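Local coordinates for EvdO1 (Micromonospora carbonacea, PDB 4XBZ), which probably catalyses an oxidative cyclization in orthosomycin antibiotic biosynthesis, as a double-stranded beta-helix oxygenase of the phytanoyl-CoA dioxygenase family, at residues I118-G123 against A293-F298; Q283-C288 against F304-A309; S85-S88 against V93-L96. All coordinates share one frame; numbering follows the deposited sequence.

Contact 1 (I118-G123 against A293-F298); sequences IAMLAG and ANEPQF
Met120 pushes its thioether end between Glu295 and Phe298. SD lies 3.7 Å from Glu295 CB and also nears Glu295 OE1, while the terminal CE meets Glu295 CG and CD; sulfur and methyl both touch the acidic side chain, which the methionine crosses at about a right angle. The same methyl reaches the rim of the Phe298 ring, near the ring plane, with CE 3.9 Å from Phe298 CE2. A bend at the last torsion of Met120 (chi3 -63°) turns CE out of the line of the chain and lets one methyl serve both neighbours. An alanine in place of Glu295 would probably leave SD and CE of Met120 with Phe298 alone across this contact, opening a gap where CG and the carboxylate stood. A hydrogen bond from Phe298 N to Glu295 O (2.7 Å) closes the short turn through the 3-10 residues 296-297, and the CB bonds of Glu295 and Phe298 both point toward Met120. Arg292, near the end of helix 275-293, bonds Met120 O and makes a cation-pi contact with Phe298. Helix 116-121 thus packs against the loop that follows helix 275-293, with helix 66-86 touching both segments and Leu121 touching Ile257 and Phe259 of strand 256-263.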
loop_
_atom_site.group_PDB
_atom_site.type_symbol
_atom_site.label_atom_id
_atom_site.label_comp_id
_atom_site.label_asym_id
_atom_site.label_seq_id
_atom_site.Cartn_x
_atom_site.Cartn_y
_atom_site.Cartn_z
ATOM N N ILE A 118 21.168 -8.711 -14.100
ATOM C CA ILE A 118 20.048 -7.803 -13.885
ATOM C C ILE A 118 18.710 -8.566 -13.678
ATOM O O ILE A 118 17.875 -8.160 -12.857
ATOM C CB ILE A 118 19.954 -6.796 -15.049
ATOM C CG1 ILE A 118 21.232 -5.936 -15.082
ATOM C CG2 ILE A 118 18.728 -5.920 -14.913
ATOM C CD1 ILE A 118 21.208 -4.831 -16.130
ATOM N N ALA A 119 18.534 -9.687 -14.379
ATOM C CA ALA A 119 17.395 -10.570 -14.127
ATOM C C ALA A 119 17.382 -11.060 -12.675
ATOM O O ALA A 119 16.351 -11.040 -12.005
ATOM C CB ALA A 119 17.415 -11.752 -15.083
ATOM N N MET A 120 18.539 -11.483 -12.182
ATOM C CA MET A 120 18.661 -11.903 -10.791
ATOM C C MET A 120 18.408 -10.735 -9.827
ATOM O O MET A 120 17.842 -10.916 -8.740
ATOM C CB MET A 120 20.043 -12.524 -10.544
ATOM C CG MET A 120 20.297 -13.814 -11.361
ATOM S SD MET A 120 21.594 -14.914 -10.721
ATOM C CE MET A 120 23.046 -13.861 -10.846
ATOM N N LEU A 121 18.827 -9.537 -10.231
ATOM C CA LEU A 121 18.527 -8.328 -9.466
ATOM C C LEU A 121 17.008 -8.171 -9.377
ATOM O O LEU A 121 16.473 -7.749 -8.351
ATOM C CB LEU A 121 19.172 -7.090 -10.108
ATOM C CG LEU A 121 18.853 -5.707 -9.500
ATOM C CD1 LEU A 121 19.260 -5.628 -8.029
ATOM C CD2 LEU A 121 19.523 -4.588 -10.305
ATOM N N ALA A 122 16.317 -8.552 -10.448
ATOM C CA ALA A 122 14.874 -8.415 -10.502
ATOM C C ALA A 122 14.175 -9.407 -9.577
ATOM O O ALA A 122 12.979 -9.293 -9.352
ATOM C CB ALA A 122 14.373 -8.568 -11.948
ATOM N N GLY A 123 14.920 -10.362 -9.027
ATOM C CA GLY A 123 14.376 -11.273 -8.028
ATOM C C GLY A 123 14.902 -11.036 -6.623
ATOM O O GLY A 123 14.708 -11.860 -5.732
ATOM N N ALA A 293 18.011 -17.834 -6.720
ATOM C CA ALA A 293 18.093 -18.865 -5.693
ATOM C C ALA A 293 19.183 -19.900 -5.988
ATOM O O ALA A 293 19.985 -20.240 -5.110
ATOM C CB ALA A 293 16.739 -19.552 -5.539
ATOM N N ASN A 294 19.211 -20.383 -7.227
ATOM C CA ASN A 294 20.218 -21.343 -7.689
ATOM C C ASN A 294 21.567 -20.706 -8.033
ATOM O O ASN A 294 22.411 -21.325 -8.683
ATOM C CB ASN A 294 19.691 -22.095 -8.913
ATOM C CG ASN A 294 18.359 -22.768 -8.655
ATOM O OD1 ASN A 294 18.070 -23.197 -7.537
ATOM N ND2 ASN A 294 17.533 -22.859 -9.692
ATOM N N GLU A 295 21.761 -19.462 -7.609
ATOM C CA GLU A 295 23.040 -18.787 -7.773
ATOM C C GLU A 295 23.837 -18.871 -6.480
ATOM O O GLU A 295 23.415 -18.332 -5.452
ATOM C CB GLU A 295 22.838 -17.326 -8.166
ATOM C CG GLU A 295 24.134 -16.562 -8.377
ATOM C CD GLU A 295 24.861 -16.978 -9.650
ATOM O OE1 GLU A 295 24.245 -17.653 -10.510
ATOM O OE2 GLU A 295 26.047 -16.614 -9.789
ATOM N N PRO A 296 24.993 -19.550 -6.531
ATOM C CA PRO A 296 25.864 -19.803 -5.374
ATOM C C PRO A 296 26.099 -18.558 -4.533
ATOM O O PRO A 296 26.093 -18.635 -3.300
ATOM C CB PRO A 296 27.177 -20.287 -6.013
ATOM C CG PRO A 296 27.028 -20.012 -7.508
ATOM C CD PRO A 296 25.567 -20.088 -7.776
ATOM N N GLN A 297 26.282 -17.423 -5.203
ATOM C CA GLN A 297 26.499 -16.144 -4.538
ATOM C C GLN A 297 25.349 -15.723 -3.595
ATOM O O GLN A 297 25.555 -14.917 -2.688
ATOM C CB GLN A 297 26.718 -15.055 -5.594
ATOM C CG GLN A 297 27.168 -13.714 -5.025
ATOM C CD GLN A 297 27.121 -12.576 -6.037
ATOM O OE1 GLN A 297 27.063 -11.404 -5.658
ATOM N NE2 GLN A 297 27.153 -12.913 -7.327
ATOM N N PHE A 298 24.143 -16.254 -3.810
ATOM C CA PHE A 298 22.980 -15.808 -3.037
ATOM C C PHE A 298 22.324 -16.893 -2.180
ATOM O O PHE A 298 21.188 -16.724 -1.745
ATOM C CB PHE A 298 21.908 -15.227 -3.962
ATOM C CG PHE A 298 22.382 -14.097 -4.823
ATOM C CD1 PHE A 298 22.946 -12.963 -4.257
ATOM C CD2 PHE A 298 22.229 -14.156 -6.198
ATOM C CE1 PHE A 298 23.368 -11.916 -5.057
ATOM C CE2 PHE A 298 22.642 -13.121 -6.998
ATOM C CZ PHE A 298 23.211 -12.002 -6.436
#

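Contact 2 (Q283-C288 against F304-A309); sequences QVLRSC and FDYQPA
A water links Arg286 and Tyr306: it accepts from Arg286 NE at 2.8 Å, in the plane of the guanidinium at its edge, and donates to Tyr306 O at 2.9 Å. It bridges helical segment 283-288 and segment 304-309 where no direct hydrogen bond does. The apolar part of the contact is a CH-pi interaction. Leu285 sends its CD2 methyl straight over the Tyr306 ring, 3.5 Å from the centroid and only 4° off the ring normal, and the methyl is nearly equidistant from all six ring carbons. CG anti to the backbone N (chi1 -173°) carries CD2 over the ring. Pro308 CD lies over the centre of the opposite face, 3.8 Å above the plane, so the phenol is sandwiched between a methyl from the helix and a proline two residues further along the same loop. Arg286 CG adds a looser, oblique approach to Tyr306 CD2 at 4.2 Å. Beyond the ring, Tyr306 OH bonds Gln282 on the same helix, and the Arg286 guanidinium makes a cation-pi contact with Trp315. Within the loop itself, Gln307 NE2 bonds Asp305 OD1 at 3.0 Å, almost straight at 177°; the donor comes from the syn side, well out of the carboxylate plane, while the oxygen lies in the amide plane of Gln307. Leu128 of helix 125-134 meets both Leu285 and Phe304, and Ala309 packs on Tyr202 of the second subunit. The chemistry is therefore divided: aliphatic carbon covers both faces of a buried ring, its hydroxyl is bonded at the far end, which probably limits how the ring can turn, and the exposed arginine reaches the loop backbone through water.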
loop_
_atom_site.group_PDB
_atom_site.type_symbol
_atom_site.label_atom_id
_atom_site.label_comp_id
_atom_site.label_asym_id
_atom_site.label_seq_id
_atom_site.Cartn_x
_atom_site.Cartn_y
_atom_site.Cartn_z
ATOM N N GLN A 283 5.376 -15.005 -14.582
ATOM C CA GLN A 283 6.336 -16.029 -14.977
ATOM C C GLN A 283 7.756 -15.451 -14.996
ATOM O O GLN A 283 8.707 -16.115 -14.568
ATOM C CB GLN A 283 5.997 -16.611 -16.352
ATOM C CG GLN A 283 4.759 -17.518 -16.439
ATOM C CD GLN A 283 4.809 -18.386 -17.693
ATOM O OE1 GLN A 283 5.720 -19.198 -17.851
ATOM N NE2 GLN A 283 3.866 -18.185 -18.602
ATOM N N VAL A 284 7.888 -14.227 -15.504
ATOM C CA VAL A 284 9.157 -13.499 -15.434
ATOM C C VAL A 284 9.627 -13.381 -13.965
ATOM O O VAL A 284 10.773 -13.720 -13.642
ATOM C CB VAL A 284 9.040 -12.085 -16.051
ATOM C CG1 VAL A 284 10.321 -11.282 -15.818
ATOM C CG2 VAL A 284 8.701 -12.169 -17.519
ATOM N N LEU A 285 8.730 -12.941 -13.081
ATOM C CA LEU A 285 9.074 -12.765 -11.666
ATOM C C LEU A 285 9.550 -14.074 -11.035
ATOM O O LEU A 285 10.571 -14.116 -10.328
ATOM C CB LEU A 285 7.880 -12.221 -10.879
ATOM C CG LEU A 285 8.184 -11.832 -9.429
ATOM C CD1 LEU A 285 9.214 -10.735 -9.407
ATOM C CD2 LEU A 285 6.934 -11.386 -8.660
ATOM N N ARG A 286 8.801 -15.142 -11.285
ATOM C CA ARG A 286 9.121 -16.435 -10.692
ATOM C C ARG A 286 10.406 -16.986 -11.300
ATOM O O ARG A 286 11.195 -17.638 -10.619
ATOM C CB ARG A 286 7.959 -17.423 -10.877
ATOM C CG ARG A 286 6.662 -16.953 -10.240
ATOM C CD ARG A 286 5.529 -17.919 -10.480
ATOM N NE ARG A 286 5.486 -18.930 -9.438
ATOM C CZ ARG A 286 5.686 -20.221 -9.651
ATOM N NH1 ARG A 286 5.930 -20.659 -10.880
ATOM N NH2 ARG A 286 5.635 -21.074 -8.636
ATOM N N SER A 287 10.624 -16.702 -12.580
ATOM C CA SER A 287 11.840 -17.134 -13.227
ATOM C C SER A 287 13.045 -16.420 -12.625
ATOM O O SER A 287 14.071 -17.049 -12.378
ATOM C CB SER A 287 11.770 -16.891 -14.725
ATOM O OG SER A 287 12.981 -17.301 -15.327
ATOM N N CYS A 288 12.920 -15.118 -12.368
ATOM C CA CYS A 288 14.045 -14.358 -11.827
ATOM C C CYS A 288 14.343 -14.763 -10.390
ATOM O O CYS A 288 15.509 -14.829 -9.980
ATOM C CB CYS A 288 13.788 -12.849 -11.901
ATOM S SG CYS A 288 13.649 -12.169 -13.575
ATOM N N PHE A 304 12.393 -14.468 -1.923
ATOM C CA PHE A 304 11.025 -13.954 -1.900
ATOM C C PHE A 304 9.980 -15.032 -2.226
ATOM O O PHE A 304 10.095 -15.766 -3.217
ATOM C CB PHE A 304 10.874 -12.774 -2.863
ATOM C CG PHE A 304 9.490 -12.169 -2.870
ATOM C CD1 PHE A 304 8.957 -11.601 -1.719
ATOM C CD2 PHE A 304 8.728 -12.161 -4.026
ATOM C CE1 PHE A 304 7.692 -11.050 -1.718
ATOM C CE2 PHE A 304 7.462 -11.603 -4.029
ATOM C CZ PHE A 304 6.947 -11.047 -2.878
ATOM N N ASP A 305 8.965 -15.104 -1.368
ATOM C CA ASP A 305 7.849 -16.036 -1.504
ATOM C C ASP A 305 6.653 -15.328 -2.143
ATOM O O ASP A 305 5.859 -14.684 -1.445
ATOM C CB ASP A 305 7.467 -16.608 -0.124
ATOM C CG ASP A 305 6.423 -17.728 -0.205
ATOM O OD1 ASP A 305 6.308 -18.387 -1.261
ATOM O OD2 ASP A 305 5.715 -17.960 0.798
ATOM N N TYR A 306 6.525 -15.447 -3.466
ATOM C CA TYR A 306 5.476 -14.741 -4.217
ATOM C C TYR A 306 4.114 -15.458 -4.128
ATOM O O TYR A 306 3.928 -16.537 -4.681
ATOM C CB TYR A 306 5.900 -14.578 -5.675
ATOM C CG TYR A 306 4.944 -13.784 -6.543
ATOM C CD1 TYR A 306 4.455 -12.537 -6.150
ATOM C CD2 TYR A 306 4.552 -14.274 -7.776
ATOM C CE1 TYR A 306 3.577 -11.812 -6.983
ATOM C CE2 TYR A 306 3.696 -13.575 -8.604
ATOM C CZ TYR A 306 3.206 -12.353 -8.224
ATOM O OH TYR A 306 2.351 -11.698 -9.102
ATOM N N GLN A 307 3.165 -14.836 -3.443
ATOM C CA GLN A 307 1.886 -15.484 -3.134
ATOM C C GLN A 307 0.700 -14.545 -3.342
ATOM O O GLN A 307 0.165 -13.999 -2.395
ATOM C CB GLN A 307 1.876 -16.000 -1.683
ATOM C CG GLN A 307 2.900 -17.109 -1.383
ATOM C CD GLN A 307 2.622 -18.406 -2.149
ATOM O OE1 GLN A 307 1.489 -18.669 -2.564
ATOM N NE2 GLN A 307 3.665 -19.212 -2.351
ATOM N N PRO A 308 0.296 -14.336 -4.594
ATOM C CA PRO A 308 -0.865 -13.467 -4.783
ATOM C C PRO A 308 -2.168 -14.196 -4.506
ATOM O O PRO A 308 -2.138 -15.406 -4.336
ATOM C CB PRO A 308 -0.761 -13.065 -6.254
ATOM C CG PRO A 308 0.045 -14.109 -6.875
ATOM C CD PRO A 308 0.992 -14.619 -5.852
ATOM N N ALA A 309 -3.283 -13.477 -4.447
ATOM C CA ALA A 309 -4.591 -14.121 -4.324
ATOM C C ALA A 309 -4.784 -15.138 -5.450
ATOM O O ALA A 309 -4.302 -14.913 -6.560
ATOM C CB ALA A 309 -5.695 -13.095 -4.346
HETATM O O HOH W 1 5.406 -17.819 -6.856
#

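Contact 3 (S85-S88 against V93-L96); sequences STRS and VWTL
Ser88 and Trp94 are joined by the one hydrogen bond between the segments, from Trp94 NE1 to Ser88 O at 2.8 Å. It is bent, with an N-H...O angle of 134°, and the oxygen stands 31° out of the indole plane, so the bond is short but not well aligned. The van der Waals contacts fall on the six-membered half of the same indole. Arg87 CA comes within 3.5 Å of Trp94 CZ2. Further out, Arg87 CG nears Trp94 CH2, and Arg87 NH1 lies 4.0 Å from Trp94 CZ3. The arginine chain, extended from CG to NE, runs across the indole at about a right angle, and its guanidinium plane is turned 46° from the ring, which is not a parallel stack. Within segment 85-88, Thr86 OG1 accepts from Ser88 N at 3.0 Å, an ST turn at the end of helix 66-86, where Arg87 takes positive phi. Ser88 OG bonds the backbone N of Glu90, and Pro105 of strand 105-109 touches Trp94. The indole thus uses its carbon surface and its N-H together: the benzo half meets Arg87 CA and the crossing side chain, while the N-H of the buried tryptophan finds its acceptor in the peptide carbonyl just beyond the helix.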
loop_
_atom_site.group_PDB
_atom_site.type_symbol
_atom_site.label_atom_id
_atom_site.label_comp_id
_atom_site.label_asym_id
_atom_site.label_seq_id
_atom_site.Cartn_x
_atom_site.Cartn_y
_atom_site.Cartn_z
ATOM N N SER A 85 28.125 0.334 -29.983
ATOM C CA SER A 85 28.670 -0.503 -31.051
ATOM C C SER A 85 27.700 -0.661 -32.218
ATOM O O SER A 85 28.125 -0.700 -33.368
ATOM C CB SER A 85 29.035 -1.899 -30.532
ATOM O OG SER A 85 30.021 -1.842 -29.517
ATOM N N THR A 86 26.406 -0.746 -31.917
ATOM C CA THR A 86 25.426 -1.145 -32.917
ATOM C C THR A 86 24.677 0.022 -33.534
ATOM O O THR A 86 24.266 -0.042 -34.696
ATOM C CB THR A 86 24.378 -2.107 -32.339
ATOM O OG1 THR A 86 23.492 -1.386 -31.480
ATOM C CG2 THR A 86 25.048 -3.229 -31.557
ATOM N N ARG A 87 24.497 1.078 -32.755
ATOM C CA ARG A 87 23.619 2.167 -33.143
ATOM C C ARG A 87 22.289 1.608 -33.608
ATOM O O ARG A 87 21.729 2.027 -34.625
ATOM C CB ARG A 87 24.269 3.017 -34.216
ATOM C CG ARG A 87 25.603 3.491 -33.759
ATOM C CD ARG A 87 26.256 4.471 -34.681
ATOM N NE ARG A 87 27.538 4.799 -34.077
ATOM C CZ ARG A 87 27.728 5.790 -33.212
ATOM N NH1 ARG A 87 26.729 6.606 -32.892
ATOM N NH2 ARG A 87 28.933 5.979 -32.694
ATOM N N SER A 88 21.810 0.622 -32.862
ATOM C CA SER A 88 20.477 0.093 -33.070
ATOM C C SER A 88 19.479 0.976 -32.364
ATOM O O SER A 88 19.763 1.510 -31.294
ATOM C CB SER A 88 20.357 -1.336 -32.550
ATOM O OG SER A 88 18.998 -1.741 -32.595
ATOM N N VAL A 93 16.494 4.144 -26.589
ATOM C CA VAL A 93 16.150 5.549 -26.804
ATOM C C VAL A 93 17.411 6.342 -27.109
ATOM O O VAL A 93 18.376 6.280 -26.354
ATOM C CB VAL A 93 15.444 6.177 -25.569
ATOM C CG1 VAL A 93 15.115 7.635 -25.825
ATOM C CG2 VAL A 93 14.176 5.401 -25.206
ATOM N N TRP A 94 17.390 7.086 -28.211
ATOM C CA TRP A 94 18.546 7.852 -28.682
ATOM C C TRP A 94 18.227 9.343 -28.720
ATOM O O TRP A 94 17.120 9.728 -29.066
ATOM C CB TRP A 94 18.979 7.384 -30.087
ATOM C CG TRP A 94 19.756 6.099 -30.105
ATOM C CD1 TRP A 94 19.256 4.842 -29.987
ATOM C CD2 TRP A 94 21.174 5.954 -30.255
ATOM N NE1 TRP A 94 20.269 3.919 -30.049
ATOM C CE2 TRP A 94 21.458 4.576 -30.213
ATOM C CE3 TRP A 94 22.230 6.857 -30.425
ATOM C CZ2 TRP A 94 22.746 4.074 -30.333
ATOM C CZ3 TRP A 94 23.505 6.362 -30.543
ATOM C CH2 TRP A 94 23.757 4.979 -30.491
ATOM N N THR A 95 19.206 10.175 -28.389
ATOM C CA THR A 95 19.021 11.628 -28.382
ATOM C C THR A 95 18.631 12.141 -29.764
ATOM O O THR A 95 17.756 12.995 -29.898
ATOM C CB THR A 95 20.301 12.366 -27.910
ATOM O OG1 THR A 95 21.443 11.834 -28.595
ATOM C CG2 THR A 95 20.493 12.183 -26.433
ATOM N N LEU A 96 19.306 11.615 -30.780
ATOM C CA LEU A 96 18.962 11.860 -32.173
ATOM C C LEU A 96 19.040 10.528 -32.888
ATOM O O LEU A 96 19.484 9.549 -32.296
ATOM C CB LEU A 96 19.924 12.852 -32.817
ATOM C CG LEU A 96 20.179 14.160 -32.082
ATOM C CD1 LEU A 96 21.421 14.855 -32.644
ATOM C CD2 LEU A 96 18.952 15.029 -32.214
#

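Overall arrangement
From the N terminus, contact 3 comes first and closes a short loop, joining the end of helix 66-86 to strand 92-94 at the outer edge of the larger sheet. The chain then runs through helix 116-121, opening contact 1, whose second segment begins at the end of helix 275-293, after contact 2 has opened on the same helix. Contact 2 closes in the loop beyond it, so contacts 1 and 2 cross along the chain. They touch in space, with Ala119 and Ala122 against Cys288, their centres about 13 Å apart. Together they tie helix 116-121, helix 275-293 and the loop that follows it; contact 3 lies about 29 Å from contact 1, centre to centre.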